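Local structure of apaG protein (Shewanella oneidensis, 1TZA) at residues S7-E11 with I34-G40; T48-I52 with G98-M102; P92-M96 with L119-L124. The protein is of unknown function, a member of the ApaG family whose all-beta chain folds as an immunoglobulin-like (E-set) sandwich of two antiparallel sheets. All coordinates share one frame; numbering follows the deposited sequence.

Contact 1: S7-E11 with I34-G40; sequences SIRVE and ITIINLG
Ile8 and Ile36 meet through their CG2 methyls, 3.5 Å apart, on the inner face of an antiparallel beta hairpin that starts the immunoglobulin-like sandwich of ApaG. Strands 8-11 and 34-38 run at 162° to each other, and the paired backbones of Arg9 with Ile37 and of Glu11 with Thr35 each exchange two N-H...O=C hydrogen bonds. Tight apolar packing belongs to the side carrying Ile8, Val10 and Ile36. Val10 sets CG1 anti to its own nitrogen (chi1 -175°), which brings that methyl obliquely against Ile34 CG2 at 3.5 Å. Across the core, Phe110 covers Ile8, while Leu46 covers Ile36.

The reverse face, with Arg9, Glu11, Thr35 and Ile37, is more open to solvent. Here Arg9 runs alongside Ile37, pointing the same way, and Arg9 NH2 comes to 3.2 Å from Ile37 CD1. Glu11 crosses the same methyl with its carboxylate. Glu11 OE1 sits over the centre of the Arg9 guanidinium, 3.0 Å above the plane and 3.1 Å from Arg9 NH1, so this salt bridge rests on charge alone, with no N-H aimed at the oxygen.

Where the strands end, Ser7 O takes a hydrogen bond from Leu39 N at 2.7 Å, and Ser7 OG turns to Leu4 O. Asn38, whose ND2 is bonded to Gln42 O, closes an Asx turn: Gly40 N gives its hydrogen to Asn38 OD1 at 3.0 Å, coming from above the amide carbonyl plane.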
loop_
_atom_site.group_PDB
_atom_site.type_symbol
_atom_site.label_atom_id
_atom_site.label_comp_id
_atom_site.label_asym_id
_atom_site.label_seq_id
_atom_site.Cartn_x
_atom_site.Cartn_y
_atom_site.Cartn_z
ATOM N N SER A 7 28.749 0.002 -7.005
ATOM C CA SER A 7 28.360 -1.406 -6.974
ATOM C C SER A 7 26.856 -1.660 -6.942
ATOM O O SER A 7 26.408 -2.744 -7.311
ATOM C CB SER A 7 29.011 -2.110 -5.781
ATOM O OG SER A 7 28.514 -1.607 -4.556
ATOM N N ILE A 8 26.078 -0.670 -6.519
ATOM C CA ILE A 8 24.635 -0.859 -6.444
ATOM C C ILE A 8 23.814 0.134 -7.267
ATOM O O ILE A 8 24.035 1.342 -7.200
ATOM C CB ILE A 8 24.169 -0.796 -4.984
ATOM C CG1 ILE A 8 24.980 -1.783 -4.149
ATOM C CG2 ILE A 8 22.697 -1.143 -4.890
ATOM C CD1 ILE A 8 24.694 -1.704 -2.672
ATOM N N ARG A 9 22.864 -0.391 -8.041
ATOM C CA ARG A 9 21.990 0.432 -8.870
ATOM C C ARG A 9 20.547 0.268 -8.400
ATOM O O ARG A 9 20.096 -0.845 -8.146
ATOM C CB ARG A 9 22.102 0.021 -10.344
ATOM C CG ARG A 9 21.146 0.780 -11.259
ATOM C CD ARG A 9 21.319 0.403 -12.726
ATOM N NE ARG A 9 21.194 -1.035 -12.953
ATOM C CZ ARG A 9 20.900 -1.582 -14.129
ATOM N NH1 ARG A 9 20.698 -0.809 -15.190
ATOM N NH2 ARG A 9 20.810 -2.904 -14.249
ATOM N N VAL A 10 19.824 1.376 -8.292
ATOM C CA VAL A 10 18.440 1.333 -7.842
ATOM C C VAL A 10 17.441 1.738 -8.938
ATOM O O VAL A 10 17.547 2.808 -9.529
ATOM C CB VAL A 10 18.247 2.237 -6.598
ATOM C CG1 VAL A 10 16.841 2.086 -6.056
ATOM C CG2 VAL A 10 19.269 1.874 -5.527
ATOM N N GLU A 11 16.478 0.862 -9.204
ATOM C CA GLU A 11 15.449 1.106 -10.212
ATOM C C GLU A 11 14.091 1.107 -9.519
ATOM O O GLU A 11 13.861 0.346 -8.583
ATOM C CB GLU A 11 15.504 0.022 -11.290
ATOM C CG GLU A 11 16.857 -0.043 -12.002
ATOM C CD GLU A 11 16.925 -1.122 -13.078
ATOM O OE1 GLU A 11 17.907 -1.129 -13.855
ATOM O OE2 GLU A 11 16.007 -1.964 -13.147
ATOM N N ILE A 34 10.745 -1.136 -5.478
ATOM C CA ILE A 34 12.156 -0.842 -5.646
ATOM C C ILE A 34 12.933 -2.103 -6.004
ATOM O O ILE A 34 12.679 -3.180 -5.468
ATOM C CB ILE A 34 12.767 -0.263 -4.334
ATOM C CG1 ILE A 34 11.839 0.799 -3.732
ATOM C CG2 ILE A 34 14.138 0.350 -4.612
ATOM C CD1 ILE A 34 11.715 2.073 -4.531
ATOM N N THR A 35 13.873 -1.958 -6.929
ATOM C CA THR A 35 14.731 -3.063 -7.335
ATOM C C THR A 35 16.133 -2.567 -7.044
ATOM O O THR A 35 16.550 -1.520 -7.545
ATOM C CB THR A 35 14.606 -3.389 -8.832
ATOM O OG1 THR A 35 13.275 -3.848 -9.112
ATOM C CG2 THR A 35 15.607 -4.486 -9.224
ATOM N N ILE A 36 16.843 -3.314 -6.209
ATOM C CA ILE A 36 18.192 -2.974 -5.806
ATOM C C ILE A 36 19.143 -4.027 -6.363
ATOM O O ILE A 36 19.207 -5.154 -5.869
ATOM C CB ILE A 36 18.259 -2.917 -4.276
ATOM C CG1 ILE A 36 17.252 -1.874 -3.776
ATOM C CG2 ILE A 36 19.646 -2.559 -3.820
ATOM C CD1 ILE A 36 16.701 -2.153 -2.397
ATOM N N ILE A 37 19.871 -3.651 -7.407
ATOM C CA ILE A 37 20.801 -4.560 -8.065
ATOM C C ILE A 37 22.231 -4.418 -7.562
ATOM O O ILE A 37 22.792 -3.317 -7.538
ATOM C CB ILE A 37 20.806 -4.327 -9.589
ATOM C CG1 ILE A 37 19.371 -4.269 -10.111
ATOM C CG2 ILE A 37 21.554 -5.455 -10.291
ATOM C CD1 ILE A 37 19.281 -3.873 -11.570
ATOM N N ASN A 38 22.814 -5.539 -7.149
ATOM C CA ASN A 38 24.188 -5.540 -6.675
ATOM C C ASN A 38 25.079 -6.049 -7.798
ATOM O O ASN A 38 25.174 -7.255 -8.040
ATOM C CB ASN A 38 24.328 -6.426 -5.441
ATOM C CG ASN A 38 25.767 -6.629 -5.031
ATOM O OD1 ASN A 38 26.607 -5.745 -5.197
ATOM N ND2 ASN A 38 26.059 -7.795 -4.474
ATOM N N LEU A 39 25.719 -5.107 -8.487
ATOM C CA LEU A 39 26.604 -5.413 -9.597
ATOM C C LEU A 39 28.027 -5.646 -9.095
ATOM O O LEU A 39 28.940 -5.902 -9.883
ATOM C CB LEU A 39 26.580 -4.259 -10.603
ATOM C CG LEU A 39 25.207 -3.939 -11.202
ATOM C CD1 LEU A 39 25.280 -2.684 -12.049
ATOM C CD2 LEU A 39 24.733 -5.122 -12.038
ATOM N N GLY A 40 28.206 -5.563 -7.778
ATOM C CA GLY A 40 29.518 -5.769 -7.189
ATOM C C GLY A 40 29.987 -7.212 -7.257
ATOM O O GLY A 40 29.241 -8.105 -7.656
#

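Contact 2: T48-I52 with G98-M102; sequences TRHWI and GTYGM
Tyr100 lies with its ring edge against Arg49 CB, Tyr100 CD1 being 3.7 Å from it, in a non-hydrogen-bonded pair of two antiparallel strands in the larger sheet of the beta sandwich. Thr48 O is also in the ring plane at that edge. Farther along the inner face, Trp51 CZ2 comes within 3.6 Å of Tyr100 OH; the two rings cross obliquely, their planes at 77°.

The backbone fixes these positions. Thr48 exchanges two hydrogen bonds with Gly101, and His50 two with Thr99. Gly98 lies so close to the neighbouring strand that its CA is 3.1 Å from His50 O, and a CB there would clash with that oxygen. A CB on Gly101 would likewise run into Thr48 OG1.

Further out, Tyr100 OH is hydrogen-bonded to Tyr83 OH; Ile36 of the facing sheet packs on the Tyr100 ring, and Ile34 at its hydroxyl end. Arg49 turns its CG between backbone nitrogen and carbonyl (chi1 62°), and its end leads away from strand 98-102: NE forms a salt bridge with Glu18 of the second subunit, and NH2 donates a hydrogen bond to Gln19 O of that same subunit.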
loop_
_atom_site.group_PDB
_atom_site.type_symbol
_atom_site.label_atom_id
_atom_site.label_comp_id
_atom_site.label_asym_id
_atom_site.label_seq_id
_atom_site.Cartn_x
_atom_site.Cartn_y
_atom_site.Cartn_z
ATOM N N THR A 48 19.988 0.293 6.369
ATOM C CA THR A 48 19.072 1.403 6.634
ATOM C C THR A 48 18.527 2.087 5.389
ATOM O O THR A 48 19.024 1.905 4.278
ATOM C CB THR A 48 19.748 2.516 7.452
ATOM O OG1 THR A 48 20.823 3.062 6.680
ATOM C CG2 THR A 48 20.275 1.984 8.775
ATOM N N ARG A 49 17.496 2.892 5.592
ATOM C CA ARG A 49 16.910 3.652 4.504
ATOM C C ARG A 49 16.651 5.042 5.042
ATOM O O ARG A 49 16.475 5.234 6.247
ATOM C CB ARG A 49 15.602 3.025 4.018
ATOM C CG ARG A 49 14.491 2.949 5.049
ATOM C CD ARG A 49 13.177 2.513 4.397
ATOM N NE ARG A 49 12.371 1.670 5.278
ATOM C CZ ARG A 49 11.748 2.091 6.374
ATOM N NH1 ARG A 49 11.821 3.361 6.742
ATOM N NH2 ARG A 49 11.060 1.233 7.108
ATOM N N HIS A 50 16.655 6.013 4.148
ATOM C CA HIS A 50 16.404 7.392 4.519
ATOM C C HIS A 50 15.692 8.023 3.338
ATOM O O HIS A 50 16.287 8.237 2.284
ATOM C CB HIS A 50 17.712 8.129 4.813
ATOM C CG HIS A 50 17.523 9.583 5.120
ATOM N ND1 HIS A 50 16.674 10.032 6.110
ATOM C CD2 HIS A 50 18.046 10.690 4.545
ATOM C CE1 HIS A 50 16.681 11.352 6.128
ATOM N NE2 HIS A 50 17.504 11.778 5.187
ATOM N N TRP A 51 14.407 8.297 3.523
ATOM C CA TRP A 51 13.576 8.878 2.485
ATOM C C TRP A 51 13.286 10.353 2.708
ATOM O O TRP A 51 13.321 10.850 3.831
ATOM C CB TRP A 51 12.229 8.143 2.407
ATOM C CG TRP A 51 12.267 6.738 1.871
ATOM C CD1 TRP A 51 11.948 5.589 2.547
ATOM C CD2 TRP A 51 12.540 6.346 0.521
ATOM N NE1 TRP A 51 11.996 4.510 1.697
ATOM C CE2 TRP A 51 12.358 4.944 0.449
ATOM C CE3 TRP A 51 12.919 7.043 -0.634
ATOM C CZ2 TRP A 51 12.539 4.228 -0.740
ATOM C CZ3 TRP A 51 13.099 6.326 -1.819
ATOM C CH2 TRP A 51 12.910 4.934 -1.861
ATOM N N ILE A 52 13.010 11.044 1.609
ATOM C CA ILE A 52 12.630 12.447 1.628
ATOM C C ILE A 52 11.435 12.438 0.690
ATOM O O ILE A 52 11.558 12.157 -0.499
ATOM C CB ILE A 52 13.737 13.382 1.085
ATOM C CG1 ILE A 52 14.860 13.516 2.119
ATOM C CG2 ILE A 52 13.161 14.761 0.771
ATOM C CD1 ILE A 52 15.768 12.316 2.192
ATOM N N GLY A 98 16.289 9.583 -1.820
ATOM C CA GLY A 98 16.984 9.301 -0.576
ATOM C C GLY A 98 18.157 8.355 -0.745
ATOM O O GLY A 98 18.777 8.302 -1.812
ATOM N N THR A 99 18.470 7.606 0.308
ATOM C CA THR A 99 19.580 6.669 0.261
ATOM C C THR A 99 19.342 5.452 1.136
ATOM O O THR A 99 18.509 5.468 2.037
ATOM C CB THR A 99 20.890 7.326 0.725
ATOM O OG1 THR A 99 20.743 7.758 2.077
ATOM C CG2 THR A 99 21.232 8.528 -0.145
ATOM N N TYR A 100 20.087 4.394 0.841
ATOM C CA TYR A 100 20.034 3.149 1.586
ATOM C C TYR A 100 21.407 3.007 2.219
ATOM O O TYR A 100 22.422 3.191 1.543
ATOM C CB TYR A 100 19.798 1.959 0.650
ATOM C CG TYR A 100 18.405 1.853 0.094
ATOM C CD1 TYR A 100 17.294 1.936 0.929
ATOM C CD2 TYR A 100 18.194 1.615 -1.261
ATOM C CE1 TYR A 100 15.999 1.778 0.429
ATOM C CE2 TYR A 100 16.906 1.454 -1.778
ATOM C CZ TYR A 100 15.809 1.534 -0.922
ATOM O OH TYR A 100 14.530 1.348 -1.412
ATOM N N GLY A 101 21.453 2.700 3.509
ATOM C CA GLY A 101 22.738 2.527 4.161
ATOM C C GLY A 101 23.194 1.097 3.943
ATOM O O GLY A 101 22.674 0.183 4.579
HETATM N N MSE A 102 24.151 0.892 3.043
HETATM C CA MSE A 102 24.650 -0.454 2.751
HETATM C C MSE A 102 25.923 -0.804 3.515
HETATM O O MSE A 102 26.675 0.075 3.930
HETATM C CB MSE A 102 24.966 -0.604 1.254
HETATM C CG MSE A 102 23.898 -0.105 0.285
HETATM SE SE MSE A 102 22.274 -1.150 0.293
HETATM C CE MSE A 102 23.028 -2.928 0.028
#

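Contact 3: P92-M96 with L119-L124; sequences PFGIM and LATPGL
Antiparallel pairing joins Phe93 to Ala120 as a non-hydrogen-bonded pair and Gly94 to Leu119 as a hydrogen-bonded one, and Thr121 N adds a bond to Pro92 O at 3.0 Å just as the ladder gives way to loop. Between Gly94 and Leu119 both backbone bonds are made, and Leu119 O also receives the CA-H of Phe93.

Side chains fall into two groups. On one face the Phe93 ring, swung anti to its own nitrogen (chi1 174°), presents its edge to Ala120 CB, which lies near the ring plane at 3.9 Å from Phe93 CD1. Leu124 then folds back over the strand end, in a type II turn spanning Thr121 to Leu124. Leu124 CD2 rests 3.6 Å from Phe93 CB, while Leu124 CD1 meets Pro92 CG at 4.0 Å, the leucine and proline side chains crossing at about a right angle. Putting a serine in place of Phe93 would probably leave Ala120 CB without its aromatic neighbour and open a gap beside it on this partly exposed face.

On the other side, Pro92 CB touches Thr121 OG1, 3.4 Å away, and Leu119 CD1 reaches the selenium of Met96, a selenomethionine, at 3.9 Å. Leu119 and Met96 both point into the sandwich, where Leu119 packs on Phe30, Thr87, Leu89 and Thr14, and Met96 on Tyr32 and Thr87. The contact thus forms the open end of the hairpin of strands 93-104 and 109-120; Tyr28 of strand 28-38 lies against Pro92 and Thr121, and Tyr16 of strand 8-19 against Thr121 and Pro122.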
loop_
_atom_site.group_PDB
_atom_site.type_symbol
_atom_site.label_atom_id
_atom_site.label_comp_id
_atom_site.label_asym_id
_atom_site.label_seq_id
_atom_site.Cartn_x
_atom_site.Cartn_y
_atom_site.Cartn_z
ATOM N N PRO A 92 -2.085 14.836 -5.207
ATOM C CA PRO A 92 -2.016 13.782 -6.226
ATOM C C PRO A 92 -0.676 13.675 -6.945
ATOM O O PRO A 92 -0.483 12.809 -7.804
ATOM C CB PRO A 92 -3.159 14.142 -7.176
ATOM C CG PRO A 92 -3.220 15.633 -7.077
ATOM C CD PRO A 92 -3.074 15.861 -5.588
ATOM N N PHE A 93 0.247 14.564 -6.600
ATOM C CA PHE A 93 1.576 14.544 -7.192
ATOM C C PHE A 93 2.604 14.793 -6.113
ATOM O O PHE A 93 2.350 15.543 -5.171
ATOM C CB PHE A 93 1.743 15.620 -8.257
ATOM C CG PHE A 93 3.153 15.724 -8.777
ATOM C CD1 PHE A 93 3.662 14.753 -9.637
ATOM C CD2 PHE A 93 3.989 16.762 -8.371
ATOM C CE1 PHE A 93 4.989 14.819 -10.086
ATOM C CE2 PHE A 93 5.309 16.835 -8.808
ATOM C CZ PHE A 93 5.812 15.861 -9.668
ATOM N N GLY A 94 3.767 14.173 -6.267
ATOM C CA GLY A 94 4.835 14.339 -5.301
ATOM C C GLY A 94 6.096 13.661 -5.795
ATOM O O GLY A 94 6.087 12.992 -6.833
ATOM N N ILE A 95 7.176 13.822 -5.039
ATOM C CA ILE A 95 8.467 13.241 -5.389
ATOM C C ILE A 95 9.136 12.537 -4.199
ATOM O O ILE A 95 8.977 12.933 -3.041
ATOM C CB ILE A 95 9.435 14.336 -5.899
ATOM C CG1 ILE A 95 8.835 15.033 -7.118
ATOM C CG2 ILE A 95 10.773 13.734 -6.250
ATOM C CD1 ILE A 95 8.581 14.116 -8.286
HETATM N N MSE A 96 9.886 11.486 -4.496
HETATM C CA MSE A 96 10.605 10.750 -3.467
HETATM C C MSE A 96 12.065 10.535 -3.876
HETATM O O MSE A 96 12.373 10.372 -5.059
HETATM C CB MSE A 96 9.945 9.387 -3.210
HETATM C CG MSE A 96 8.715 9.415 -2.312
HETATM SE SE MSE A 96 8.071 7.602 -1.965
HETATM C CE MSE A 96 9.304 7.048 -0.542
ATOM N N LEU A 119 5.372 10.507 -8.063
ATOM C CA LEU A 119 4.197 9.804 -7.592
ATOM C C LEU A 119 3.106 10.662 -8.217
ATOM O O LEU A 119 3.049 11.859 -7.973
ATOM C CB LEU A 119 4.113 9.836 -6.062
ATOM C CG LEU A 119 5.178 9.031 -5.303
ATOM C CD1 LEU A 119 4.998 9.189 -3.795
ATOM C CD2 LEU A 119 5.073 7.573 -5.692
ATOM N N ALA A 120 2.267 10.076 -9.056
ATOM C CA ALA A 120 1.221 10.867 -9.675
ATOM C C ALA A 120 0.004 10.038 -10.029
ATOM O O ALA A 120 0.125 8.897 -10.491
ATOM C CB ALA A 120 1.766 11.579 -10.930
ATOM N N THR A 121 -1.174 10.609 -9.795
ATOM C CA THR A 121 -2.406 9.919 -10.122
ATOM C C THR A 121 -2.451 9.941 -11.634
ATOM O O THR A 121 -2.117 10.945 -12.247
ATOM C CB THR A 121 -3.634 10.640 -9.542
ATOM O OG1 THR A 121 -3.568 12.041 -9.850
ATOM C CG2 THR A 121 -3.689 10.443 -8.028
ATOM N N PRO A 122 -2.859 8.835 -12.261
ATOM C CA PRO A 122 -2.907 8.815 -13.727
ATOM C C PRO A 122 -3.637 9.987 -14.389
ATOM O O PRO A 122 -4.653 10.480 -13.881
ATOM C CB PRO A 122 -3.562 7.468 -14.033
ATOM C CG PRO A 122 -4.430 7.222 -12.804
ATOM C CD PRO A 122 -3.506 7.641 -11.689
ATOM N N GLY A 123 -3.090 10.428 -15.522
ATOM C CA GLY A 123 -3.683 11.513 -16.284
ATOM C C GLY A 123 -3.856 12.831 -15.560
ATOM O O GLY A 123 -4.794 13.580 -15.832
ATOM N N LEU A 124 -2.954 13.115 -14.632
ATOM C CA LEU A 124 -3.008 14.359 -13.882
ATOM C C LEU A 124 -2.717 15.492 -14.869
ATOM O O LEU A 124 -3.285 16.583 -14.777
ATOM C CB LEU A 124 -1.958 14.329 -12.770
ATOM C CG LEU A 124 -1.992 15.407 -11.684
ATOM C CD1 LEU A 124 -3.381 15.474 -11.040
ATOM C CD2 LEU A 124 -0.930 15.070 -10.646
#

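How the contacts relate
Contacts 1 and 2 belong to the two facing sheets and meet in the core, where Ile8 CD1 lies 3.4 Å from Met102 CE. Contacts 2 and 3 share strand 93-104 and one sheet, touching where Met96 CE reaches Trp51 CD2 at 3.5 Å. Contacts 1 and 3 stay apart, their centres about 24 Å from each other. Contact 2, nearest the chain's centre, has no exposed residue among those that touch; contacts 1 and 3 lie farther out and include exposed ones (Arg9 and Leu39; Leu124). The chemistry differs too: aliphatic methyls backed by a surface ion pair in contact 1, aromatic rings and an intersubunit arginine in contact 2, apolar packing beside a turn in contact 3.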